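Local coordinates for nisin biosynthesis protein nisC (Lactococcus lactis subsp. lactis, PDB 2G0D) that catalyses the formation of the thioether rings of the lantibiotic nisin, acting as a zinc-containing cyclase, at residues A[202-206]-A[207-211]; A[238-241]-A[242-245]; A[287-290]-A[291-295]; A[334-337]-A[338-342]; A[393-396]-A[397-401]. All coordinates share one frame; numbering follows the deposited sequence.

Contact 1: A[202-206]-A[207-211]; sequences MGLAH and GLAGV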
# COMPACT_ATOMS: atom_id res chain seq x y z
N MET A 202 -7.99 6.18 -10.45
CA MET A 202 -8.57 4.83 -10.39
C MET A 202 -7.55 3.76 -10.00
O MET A 202 -7.79 2.56 -10.13
CB MET A 202 -9.23 4.51 -11.74
CG MET A 202 -10.52 5.36 -12.06
SD MET A 202 -11.93 4.82 -11.07
CE MET A 202 -11.84 6.02 -9.81
N GLY A 203 -6.41 4.22 -9.50
CA GLY A 203 -5.35 3.34 -9.02
C GLY A 203 -5.56 2.97 -7.57
O GLY A 203 -6.30 3.64 -6.86
N LEU A 204 -4.91 1.90 -7.14
CA LEU A 204 -4.96 1.50 -5.74
C LEU A 204 -4.21 2.48 -4.86
O LEU A 204 -4.71 2.92 -3.81
CB LEU A 204 -4.34 0.10 -5.57
CG LEU A 204 -4.33 -0.47 -4.14
CD1 LEU A 204 -5.73 -0.91 -3.79
CD2 LEU A 204 -3.38 -1.62 -3.98
N ALA A 205 -2.99 2.80 -5.29
CA ALA A 205 -2.04 3.61 -4.52
C ALA A 205 -2.51 5.06 -4.30
O ALA A 205 -2.26 5.64 -3.24
CB ALA A 205 -0.67 3.58 -5.20
N HIS A 206 -3.19 5.62 -5.30
CA HIS A 206 -3.51 7.04 -5.30
C HIS A 206 -4.97 7.37 -5.56
O HIS A 206 -5.34 8.55 -5.65
CB HIS A 206 -2.65 7.76 -6.35
CG HIS A 206 -1.18 7.63 -6.13
ND1 HIS A 206 -0.55 8.15 -5.02
CD2 HIS A 206 -0.20 7.07 -6.89
CE1 HIS A 206 0.75 7.91 -5.10
NE2 HIS A 206 0.98 7.26 -6.23
N GLY A 207 -5.80 6.34 -5.70
CA GLY A 207 -7.15 6.54 -6.19
C GLY A 207 -8.20 5.75 -5.44
O GLY A 207 -8.03 5.42 -4.25
N LEU A 208 -9.28 5.44 -6.17
CA LEU A 208 -10.56 5.01 -5.61
C LEU A 208 -10.54 3.60 -5.01
O LEU A 208 -11.18 3.33 -3.98
CB LEU A 208 -11.67 5.13 -6.69
CG LEU A 208 -13.15 5.23 -6.30
CD1 LEU A 208 -13.52 6.58 -5.63
CD2 LEU A 208 -14.05 4.94 -7.47
N ALA A 209 -9.81 2.70 -5.65
CA ALA A 209 -9.67 1.32 -5.18
C ALA A 209 -9.10 1.27 -3.79
O ALA A 209 -9.50 0.43 -2.97
CB ALA A 209 -8.78 0.52 -6.14
N GLY A 210 -8.14 2.16 -3.52
CA GLY A 210 -7.43 2.20 -2.24
C GLY A 210 -8.35 2.63 -1.12
O GLY A 210 -8.30 2.05 -0.03
N VAL A 211 -9.20 3.64 -1.38
CA VAL A 211 -10.24 4.01 -0.42
C VAL A 211 -11.18 2.86 -0.19
O VAL A 211 -11.47 2.54 0.94
CB VAL A 211 -11.07 5.25 -0.86
O HOH W 1 -5.59 5.31 -2.68

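Contact 2: A[238-241]-A[242-245]; sequences IYEK and FELE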
# COMPACT_ATOMS: atom_id res chain seq x y z
N ILE A 238 -18.70 1.77 -9.41
CA ILE A 238 -17.95 2.60 -10.36
C ILE A 238 -16.89 1.78 -11.12
O ILE A 238 -16.69 1.99 -12.31
CB ILE A 238 -17.31 3.86 -9.70
CG1 ILE A 238 -18.40 4.83 -9.21
CG2 ILE A 238 -16.37 4.57 -10.68
CD1 ILE A 238 -17.89 5.92 -8.29
N TYR A 239 -16.24 0.84 -10.43
CA TYR A 239 -15.35 -0.09 -11.12
C TYR A 239 -16.11 -0.95 -12.14
O TYR A 239 -15.66 -1.09 -13.28
CB TYR A 239 -14.49 -0.91 -10.15
CG TYR A 239 -13.28 -0.12 -9.74
CD1 TYR A 239 -12.10 -0.15 -10.51
CD2 TYR A 239 -13.34 0.74 -8.65
CE1 TYR A 239 -11.00 0.64 -10.17
CE2 TYR A 239 -12.24 1.52 -8.29
CZ TYR A 239 -11.09 1.47 -9.05
OH TYR A 239 -10.04 2.25 -8.66
N GLU A 240 -17.27 -1.46 -11.73
CA GLU A 240 -18.08 -2.30 -12.60
C GLU A 240 -18.54 -1.53 -13.83
O GLU A 240 -18.59 -2.08 -14.94
CB GLU A 240 -19.31 -2.88 -11.85
CG GLU A 240 -19.01 -4.05 -10.90
CD GLU A 240 -18.49 -5.29 -11.64
OE1 GLU A 240 -19.30 -6.18 -11.98
OE2 GLU A 240 -17.26 -5.37 -11.88
N LYS A 241 -18.86 -0.25 -13.64
CA LYS A 241 -19.41 0.55 -14.74
C LYS A 241 -18.34 0.90 -15.78
O LYS A 241 -18.58 0.80 -16.98
CB LYS A 241 -20.08 1.84 -14.25
CG LYS A 241 -21.24 2.34 -15.15
CD LYS A 241 -22.55 1.58 -14.82
CE LYS A 241 -23.78 2.16 -15.53
NZ LYS A 241 -23.83 1.81 -16.99
N PHE A 242 -17.16 1.30 -15.30
CA PHE A 242 -16.14 1.81 -16.21
C PHE A 242 -15.09 0.77 -16.66
O PHE A 242 -14.14 1.12 -17.38
CB PHE A 242 -15.51 3.09 -15.64
CG PHE A 242 -16.47 4.27 -15.60
CD1 PHE A 242 -17.09 4.65 -14.40
CD2 PHE A 242 -16.77 5.00 -16.76
CE1 PHE A 242 -17.98 5.74 -14.37
CE2 PHE A 242 -17.67 6.08 -16.73
CZ PHE A 242 -18.26 6.45 -15.53
N GLU A 243 -15.27 -0.49 -16.26
CA GLU A 243 -14.42 -1.59 -16.74
C GLU A 243 -14.40 -1.62 -18.27
O GLU A 243 -15.45 -1.47 -18.92
CB GLU A 243 -14.89 -2.94 -16.23
CG GLU A 243 -14.00 -4.08 -16.69
CD GLU A 243 -14.47 -5.47 -16.26
OE1 GLU A 243 -15.50 -5.60 -15.56
OE2 GLU A 243 -13.79 -6.45 -16.64
N LEU A 244 -13.21 -1.79 -18.85
CA LEU A 244 -13.10 -1.89 -20.31
C LEU A 244 -13.65 -3.23 -20.81
O LEU A 244 -13.86 -4.17 -20.04
CB LEU A 244 -11.66 -1.64 -20.80
CG LEU A 244 -11.07 -0.28 -20.42
CD1 LEU A 244 -9.58 -0.18 -20.85
CD2 LEU A 244 -11.90 0.86 -21.01
N GLU A 245 -13.88 -3.30 -22.11
CA GLU A 245 -14.77 -4.31 -22.64
C GLU A 245 -14.07 -5.23 -23.62
O GLU A 245 -13.08 -4.83 -24.27
CB GLU A 245 -15.99 -3.62 -23.27
CG GLU A 245 -17.03 -3.17 -22.22
CD GLU A 245 -17.96 -2.04 -22.66
OE1 GLU A 245 -18.76 -1.59 -21.80
OE2 GLU A 245 -17.90 -1.59 -23.84
O HOH W 2 -17.98 -4.51 -15.65
O HOH W 3 -18.17 -1.77 -18.54

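Contact 3: A[287-290]-A[291-295]; sequences LYLY and GGLAL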
# COMPACT_ATOMS: atom_id res chain seq x y z
N LEU A 287 -9.54 -4.63 -4.31
CA LEU A 287 -10.86 -4.05 -4.05
C LEU A 287 -11.97 -5.10 -4.16
O LEU A 287 -12.83 -5.18 -3.29
CB LEU A 287 -11.15 -2.89 -5.03
CG LEU A 287 -12.58 -2.31 -4.96
CD1 LEU A 287 -12.86 -1.61 -3.61
CD2 LEU A 287 -12.84 -1.36 -6.12
N TYR A 288 -11.95 -5.92 -5.20
CA TYR A 288 -13.03 -6.85 -5.45
C TYR A 288 -12.96 -7.99 -4.42
O TYR A 288 -13.99 -8.50 -3.95
CB TYR A 288 -12.95 -7.39 -6.88
CG TYR A 288 -13.54 -6.47 -7.95
CD1 TYR A 288 -14.84 -6.67 -8.43
CD2 TYR A 288 -12.80 -5.40 -8.49
CE1 TYR A 288 -15.41 -5.84 -9.41
CE2 TYR A 288 -13.36 -4.56 -9.49
CZ TYR A 288 -14.67 -4.80 -9.94
OH TYR A 288 -15.25 -4.01 -10.92
N LEU A 289 -11.74 -8.37 -4.08
CA LEU A 289 -11.50 -9.44 -3.15
C LEU A 289 -12.05 -9.00 -1.79
O LEU A 289 -12.93 -9.67 -1.23
CB LEU A 289 -9.98 -9.72 -3.08
CG LEU A 289 -9.56 -10.74 -2.03
CD1 LEU A 289 -10.29 -12.07 -2.35
CD2 LEU A 289 -8.06 -10.92 -1.95
N TYR A 290 -11.53 -7.88 -1.29
CA TYR A 290 -11.90 -7.34 0.00
C TYR A 290 -13.37 -6.93 0.08
O TYR A 290 -14.04 -7.22 1.07
CB TYR A 290 -10.99 -6.17 0.38
CG TYR A 290 -9.51 -6.54 0.57
CD1 TYR A 290 -9.12 -7.81 1.04
CD2 TYR A 290 -8.52 -5.60 0.32
CE1 TYR A 290 -7.76 -8.13 1.23
CE2 TYR A 290 -7.17 -5.90 0.50
CZ TYR A 290 -6.80 -7.16 0.96
OH TYR A 290 -5.46 -7.43 1.10
N GLY A 291 -13.86 -6.24 -0.96
CA GLY A 291 -15.30 -5.91 -1.07
C GLY A 291 -16.17 -7.15 -1.03
O GLY A 291 -17.16 -7.23 -0.27
N GLY A 292 -15.79 -8.15 -1.83
CA GLY A 292 -16.50 -9.43 -1.89
C GLY A 292 -16.55 -10.18 -0.58
O GLY A 292 -17.60 -10.74 -0.22
N LEU A 293 -15.43 -10.22 0.13
CA LEU A 293 -15.39 -10.85 1.45
C LEU A 293 -16.13 -10.00 2.48
O LEU A 293 -16.89 -10.56 3.27
CB LEU A 293 -13.96 -11.18 1.92
CG LEU A 293 -13.15 -12.13 1.01
CD1 LEU A 293 -11.64 -12.11 1.40
CD2 LEU A 293 -13.70 -13.56 0.99
N ALA A 294 -15.94 -8.67 2.45
CA ALA A 294 -16.62 -7.77 3.41
C ALA A 294 -18.15 -7.70 3.24
O ALA A 294 -18.87 -7.59 4.24
CB ALA A 294 -16.05 -6.36 3.34
N LEU A 295 -18.61 -7.72 1.99
CA LEU A 295 -20.04 -7.63 1.62
C LEU A 295 -20.69 -9.02 1.43
O LEU A 295 -21.89 -9.12 1.13
CB LEU A 295 -20.20 -6.76 0.34
CG LEU A 295 -19.73 -5.29 0.44
CD1 LEU A 295 -19.69 -4.58 -0.90
CD2 LEU A 295 -20.62 -4.48 1.41

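Contact 4: A[334-337]-A[338-342]; sequences CSLF and KRLLN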
# COMPACT_ATOMS: atom_id res chain seq x y z
N CYS A 334 -0.77 -12.27 -5.49
CA CYS A 334 -1.16 -13.67 -5.69
C CYS A 334 -1.00 -14.48 -4.41
O CYS A 334 -1.81 -15.36 -4.11
CB CYS A 334 -0.32 -14.34 -6.77
SG CYS A 334 -0.50 -13.63 -8.42
N SER A 335 0.06 -14.21 -3.67
CA SER A 335 0.33 -14.97 -2.48
C SER A 335 -0.75 -14.65 -1.41
O SER A 335 -1.17 -15.54 -0.64
CB SER A 335 1.74 -14.64 -1.98
OG SER A 335 2.04 -15.40 -0.85
N LEU A 336 -1.18 -13.40 -1.39
CA LEU A 336 -2.29 -13.01 -0.53
C LEU A 336 -3.62 -13.66 -0.92
O LEU A 336 -4.31 -14.20 -0.05
CB LEU A 336 -2.43 -11.48 -0.39
CG LEU A 336 -3.71 -11.29 0.43
CD1 LEU A 336 -3.47 -11.19 1.94
CD2 LEU A 336 -4.58 -10.19 -0.09
N PHE A 337 -3.98 -13.62 -2.21
CA PHE A 337 -5.13 -14.42 -2.70
C PHE A 337 -5.11 -15.88 -2.25
O PHE A 337 -6.13 -16.40 -1.78
CB PHE A 337 -5.20 -14.38 -4.22
CG PHE A 337 -5.98 -13.23 -4.76
CD1 PHE A 337 -5.48 -11.92 -4.69
CD2 PHE A 337 -7.22 -13.46 -5.37
CE1 PHE A 337 -6.22 -10.86 -5.21
CE2 PHE A 337 -7.95 -12.41 -5.90
CZ PHE A 337 -7.46 -11.11 -5.83
N LYS A 338 -3.97 -16.54 -2.41
CA LYS A 338 -3.83 -17.96 -2.05
C LYS A 338 -4.04 -18.18 -0.55
O LYS A 338 -4.75 -19.09 -0.15
CB LYS A 338 -2.45 -18.48 -2.48
CG LYS A 338 -2.28 -19.97 -2.27
CD LYS A 338 -0.87 -20.42 -2.56
CE LYS A 338 -0.74 -21.92 -2.32
NZ LYS A 338 -1.46 -22.70 -3.37
N ARG A 339 -3.40 -17.33 0.27
CA ARG A 339 -3.57 -17.32 1.71
C ARG A 339 -5.04 -17.17 2.15
O ARG A 339 -5.47 -17.85 3.08
CB ARG A 339 -2.74 -16.16 2.32
CG ARG A 339 -2.57 -16.22 3.85
CD ARG A 339 -1.17 -15.70 4.29
NE ARG A 339 -1.00 -14.45 3.63
CZ ARG A 339 -0.19 -14.21 2.60
NH1 ARG A 339 0.64 -15.12 2.11
NH2 ARG A 339 -0.24 -13.01 2.07
N LEU A 340 -5.81 -16.27 1.52
CA LEU A 340 -7.19 -16.03 1.98
C LEU A 340 -8.22 -17.03 1.39
O LEU A 340 -9.16 -17.42 2.07
CB LEU A 340 -7.64 -14.59 1.73
CG LEU A 340 -6.86 -13.45 2.43
CD1 LEU A 340 -7.44 -12.09 2.09
CD2 LEU A 340 -6.79 -13.65 3.95
N LEU A 341 -7.98 -17.46 0.15
CA LEU A 341 -8.94 -18.26 -0.62
C LEU A 341 -8.54 -19.72 -0.79
O LEU A 341 -9.35 -20.57 -1.17
CB LEU A 341 -9.16 -17.60 -2.00
CG LEU A 341 -9.65 -16.14 -1.99
CD1 LEU A 341 -10.04 -15.67 -3.40
CD2 LEU A 341 -10.83 -15.96 -1.08
N ASN A 342 -7.27 -20.03 -0.50
CA ASN A 342 -6.74 -21.35 -0.78
C ASN A 342 -6.88 -21.71 -2.24
O ASN A 342 -7.07 -22.87 -2.60
CB ASN A 342 -7.39 -22.41 0.12
CG ASN A 342 -7.20 -22.11 1.59
OD1 ASN A 342 -8.18 -21.99 2.35
ND2 ASN A 342 -5.94 -21.96 2.00

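Contact 5: A[393-396]-A[397-401]; sequences TYWR and QALLL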
# COMPACT_ATOMS: atom_id res chain seq x y z
N THR A 393 6.78 -9.43 11.00
CA THR A 393 6.46 -8.00 10.98
C THR A 393 5.11 -7.77 10.34
O THR A 393 4.53 -8.70 9.79
CB THR A 393 7.49 -7.18 10.13
OG1 THR A 393 7.33 -7.50 8.74
CG2 THR A 393 8.94 -7.47 10.55
N TYR A 394 4.65 -6.52 10.36
CA TYR A 394 3.42 -6.15 9.65
C TYR A 394 3.68 -5.48 8.31
O TYR A 394 2.87 -4.66 7.85
CB TYR A 394 2.50 -5.27 10.54
CG TYR A 394 2.05 -5.97 11.81
CD1 TYR A 394 0.86 -6.69 11.85
CD2 TYR A 394 2.84 -5.93 12.96
CE1 TYR A 394 0.44 -7.35 13.03
CE2 TYR A 394 2.46 -6.59 14.13
CZ TYR A 394 1.26 -7.30 14.17
OH TYR A 394 0.89 -7.91 15.35
N TRP A 395 4.79 -5.80 7.66
CA TRP A 395 5.16 -5.12 6.40
C TRP A 395 4.07 -5.12 5.34
O TRP A 395 3.92 -4.14 4.60
CB TRP A 395 6.45 -5.70 5.78
CG TRP A 395 6.35 -7.09 5.17
CD1 TRP A 395 6.35 -8.29 5.86
CD2 TRP A 395 6.30 -7.43 3.78
NE1 TRP A 395 6.30 -9.33 4.97
CE2 TRP A 395 6.26 -8.85 3.69
CE3 TRP A 395 6.28 -6.68 2.58
CZ2 TRP A 395 6.20 -9.53 2.47
CZ3 TRP A 395 6.22 -7.36 1.36
CH2 TRP A 395 6.17 -8.78 1.31
N ARG A 396 3.32 -6.22 5.25
CA ARG A 396 2.24 -6.38 4.25
C ARG A 396 1.11 -5.36 4.33
O ARG A 396 0.45 -5.08 3.32
CB ARG A 396 1.64 -7.80 4.33
CG ARG A 396 2.46 -8.84 3.59
CD ARG A 396 2.02 -10.30 3.90
NE ARG A 396 2.86 -11.26 3.16
CZ ARG A 396 2.98 -12.57 3.40
NH1 ARG A 396 3.81 -13.28 2.63
NH2 ARG A 396 2.31 -13.17 4.41
N GLN A 397 0.92 -4.81 5.55
CA GLN A 397 -0.06 -3.76 5.80
C GLN A 397 0.16 -2.57 4.89
O GLN A 397 -0.79 -1.92 4.47
CB GLN A 397 0.03 -3.29 7.26
CG GLN A 397 -1.26 -2.67 7.83
CD GLN A 397 -2.38 -3.72 8.08
OE1 GLN A 397 -3.54 -3.38 8.44
NE2 GLN A 397 -2.05 -4.97 7.89
N ALA A 398 1.42 -2.27 4.60
CA ALA A 398 1.78 -1.12 3.78
C ALA A 398 1.31 -1.26 2.32
O ALA A 398 1.22 -0.27 1.59
CB ALA A 398 3.29 -0.92 3.82
N LEU A 399 1.03 -2.50 1.92
CA LEU A 399 0.56 -2.83 0.56
C LEU A 399 -0.91 -3.15 0.54
O LEU A 399 -1.43 -3.57 -0.49
CB LEU A 399 1.36 -4.02 0.01
CG LEU A 399 2.86 -3.81 -0.27
CD1 LEU A 399 3.51 -5.10 -0.82
CD2 LEU A 399 3.06 -2.69 -1.26
N LEU A 400 -1.59 -2.98 1.67
CA LEU A 400 -3.00 -3.37 1.86
C LEU A 400 -3.21 -4.84 1.58
O LEU A 400 -4.22 -5.25 0.98
CB LEU A 400 -3.98 -2.54 1.00
CG LEU A 400 -3.90 -1.00 0.98
CD1 LEU A 400 -5.06 -0.41 0.13
CD2 LEU A 400 -3.85 -0.36 2.39
N LEU A 401 -2.26 -5.64 2.04
CA LEU A 401 -2.38 -7.09 1.96
C LEU A 401 -2.67 -7.53 3.37
O LEU A 401 -1.79 -7.47 4.24
CB LEU A 401 -1.10 -7.72 1.41
CG LEU A 401 -0.70 -7.19 0.04
CD1 LEU A 401 0.66 -7.79 -0.46
CD2 LEU A 401 -1.83 -7.36 -1.03

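Contact 1: A[202-206]-A[207-211]
M202 meets L208 through its terminal methyl group. The M202 chain bends at chi2 and again at chi3, which turns its methyl CE onto L208. M202 CE is modelled 3.2 Å from L208 CB. That is tight for two carbons, so the exact place of the methyl is doubtful. M202 O is hydrogen-bonded to Y239 OH on the next helix. L204 packs on the start of helix 208-221. Its CA lies 4.0 Å from A209 CB, and its methyl CD1 lies 4.1 Å from the same A209 CB. L204 O approaches G210 CA at 3.2 Å, a CA-H...O contact. The same L204 O takes a hydrogen bond of 2.8 Å from a water, which also donates to G207 O at 2.9 Å. A205 turns away from the helix start and packs on the zinc ligand C278. Its side chain is about 6 Å from the zinc ion. H206 follows, with ND1 hydrogen-bonded to D135 OD1. G207 is the N-cap of the helix. The water gives one proton to each of two carbonyl oxygens, which as two acceptors cannot bond each other directly. It thereby links this buried loop to the helix start.

Contact 2: A[238-241]-A[242-245]
F242 N bonds back to I238 O at 3.1 Å with an N-H...O angle of 156°, and E243 N makes a weak bond of 3.1 Å to Y239 O as the helix ends. E243 is the first residue to leave helical geometry. I238 and F242 flank one another on one side of the turn. The branch CG2 of I238 touches F242 CD1 at 3.8 Å. I238 O sits at the edge of the phenyl ring, near its plane, 3.4 Å from F242 CD1. On another flank the side chains of E240 and E243 head off in a common direction. E243 is extended from CB outward, with CG opposite the backbone N (chi1 -179°). This brings E243 OE1 to 4.1 Å from E240 OE2, with the carboxylate planes 39° apart. K303 NZ forms a salt bridge to both of these oxygens, which probably offsets their like charge. A water bridges the two residues, donating to E240 O at 2.6 Å and to E243 OE1 at 2.7 Å. E240 OE2 is also bonded to Y288 OH, E240 OE1 to Y299 OH and E243 OE2 to F250 N. The turn closes helix 226-242 at the periphery of the chain. Y239 packs there against helix 281-294 and helix 208-221 and meets the ring of W252 edge-to-face, and the chain then runs on toward the short strand 255-256.

Contact 3: A[287-290]-A[291-295]
L293 stands one turn after L289, and the two side chains run alongside each other. L293 CB is 3.6 Å from L289 O. L293 CG comes closer, 3.3 Å from that oxygen. CG stands beside the backbone N of L293 (chi1 -60°), which keeps the branch over the preceding turn. The tip atom L293 CD1 then meets L289 CD1 at 4.0 Å. L289 O is therefore brushed by apolar carbons while it accepts the hydrogen bond from L293 N at 2.9 Å. These residues form the last turns of helix 281-294, one of the helices of the alpha toroid. Three more i to i+4 bonds cross from 287-290 to 291-295. G291 N donates to L287 O, and A294 N donates to Y290 O. G292 N donates to Y288 O at 2.8 Å, coming from 40° above the plane of that carbonyl. G291 and G292 have no side chains. The aromatic groups, Y288 and Y290, come from the turn before them. Y288 packs on A304 and I307 of helix 298-314. Y290 OH is hydrogen-bonded to L400 O, and the Y290 ring stacks on F405. L289 rests on L336, F337 and L341 of helix 327-341.

Contact 4: A[334-337]-A[338-342]
F337 O is gripped by two backbone N-H groups near the end of the helix. L341 N donates to F337 O at 2.9 Å. A weak bond from L340 N to F337 O, 3.3 Å long, adds to it. This is the C-terminal end of helix 327-341, part of the alpha toroid. L340 N gives its stronger bond to L336 O. N342, the first residue past the helix, has a positive phi of 57°, and its N donates to K338 O at 2.7 Å. K338 NZ forms a salt bridge to D347. R339 folds back over the preceding turn. Bends at chi2 and chi3 bring its guanidinium alongside S335, where NH1 donates to S335 OG at 3.3 Å. The hydroxyl lies 17° out of the guanidinium plane. S335 O lies over one face of the same group. R339 NE forms a salt bridge to D403. With NH1 bonded to S335 and NE to D403, the guanidinium of R339 is probably restrained in rotation. L336 crosses R339 at about a right angle, with L336 CB 3.6 Å from R339 NH2. F337 and L341 lean the same way. Their closest side-chain carbons are F337 CD2 and L341 CD1, 4.1 Å apart.

Contact 5: A[393-396]-A[397-401]
R396 O takes two backbone bonds from beyond it in the chain. L399 N and L401 N both lie 3.0 Å from R396 O and reach it from opposite faces of its carbonyl plane. L399 N stands 59° out of that plane. Three i to i+3 bonds, Q397 N to Y394 O, A398 N to W395 O and L399 N to R396 O, form a 3-10 turn. An ST turn leads into it, with W395 N donating to T393 OG1 at 3.2 Å. At the far end L401 N bonds to R396 O, L400 N bonds to Q397 O at 3.1 Å, and L400 has a positive phi of 57°. This is a Schellman motif. Among apolar contacts, W395 CZ3 touches L399 CD1 at 4.1 Å, and the two side chains cross obliquely. With chi1 at 71° the W395 indole swings over R396, whose CG lies 3.8 Å above the ring plane, over its centre. R396 CB also packs on L401 CB at 4.0 Å. The R396 chain is extended from CG to NE and carries its guanidinium to salt bridges with E332 and D403. Several carbonyls have side-chain partners elsewhere: Q397 O with S145 OG, A398 O with Y82 OH and L399 O with W277 NE1. The L399 side chain is about 9 Å from the zinc ion. The arrangement is a short buried 3-10 turn with a Schellman end, near the centre of the alpha toroid.

How the contacts relate
All five contacts are local, within one continuous stretch each, so none closes a long loop. They follow one another along the chain, with none nesting or crossing. Contact 1 leads into helix 208-221, and contact 2 ends the next helix, 226-242. Contact 3 closes helix 281-294, and contact 4 closes helix 327-341. Contact 5 lies in the loop after helix 376-387. Contacts 1 and 2 touch each other, and contact 3 touches every other contact. Contact 5 reaches back to contacts 1, 3 and 4. Contacts 2 and 5 stay about 10 Å apart at their nearest atoms. The set joins one helix start, three helix ends and the loop 393-401 near the centre of the chain.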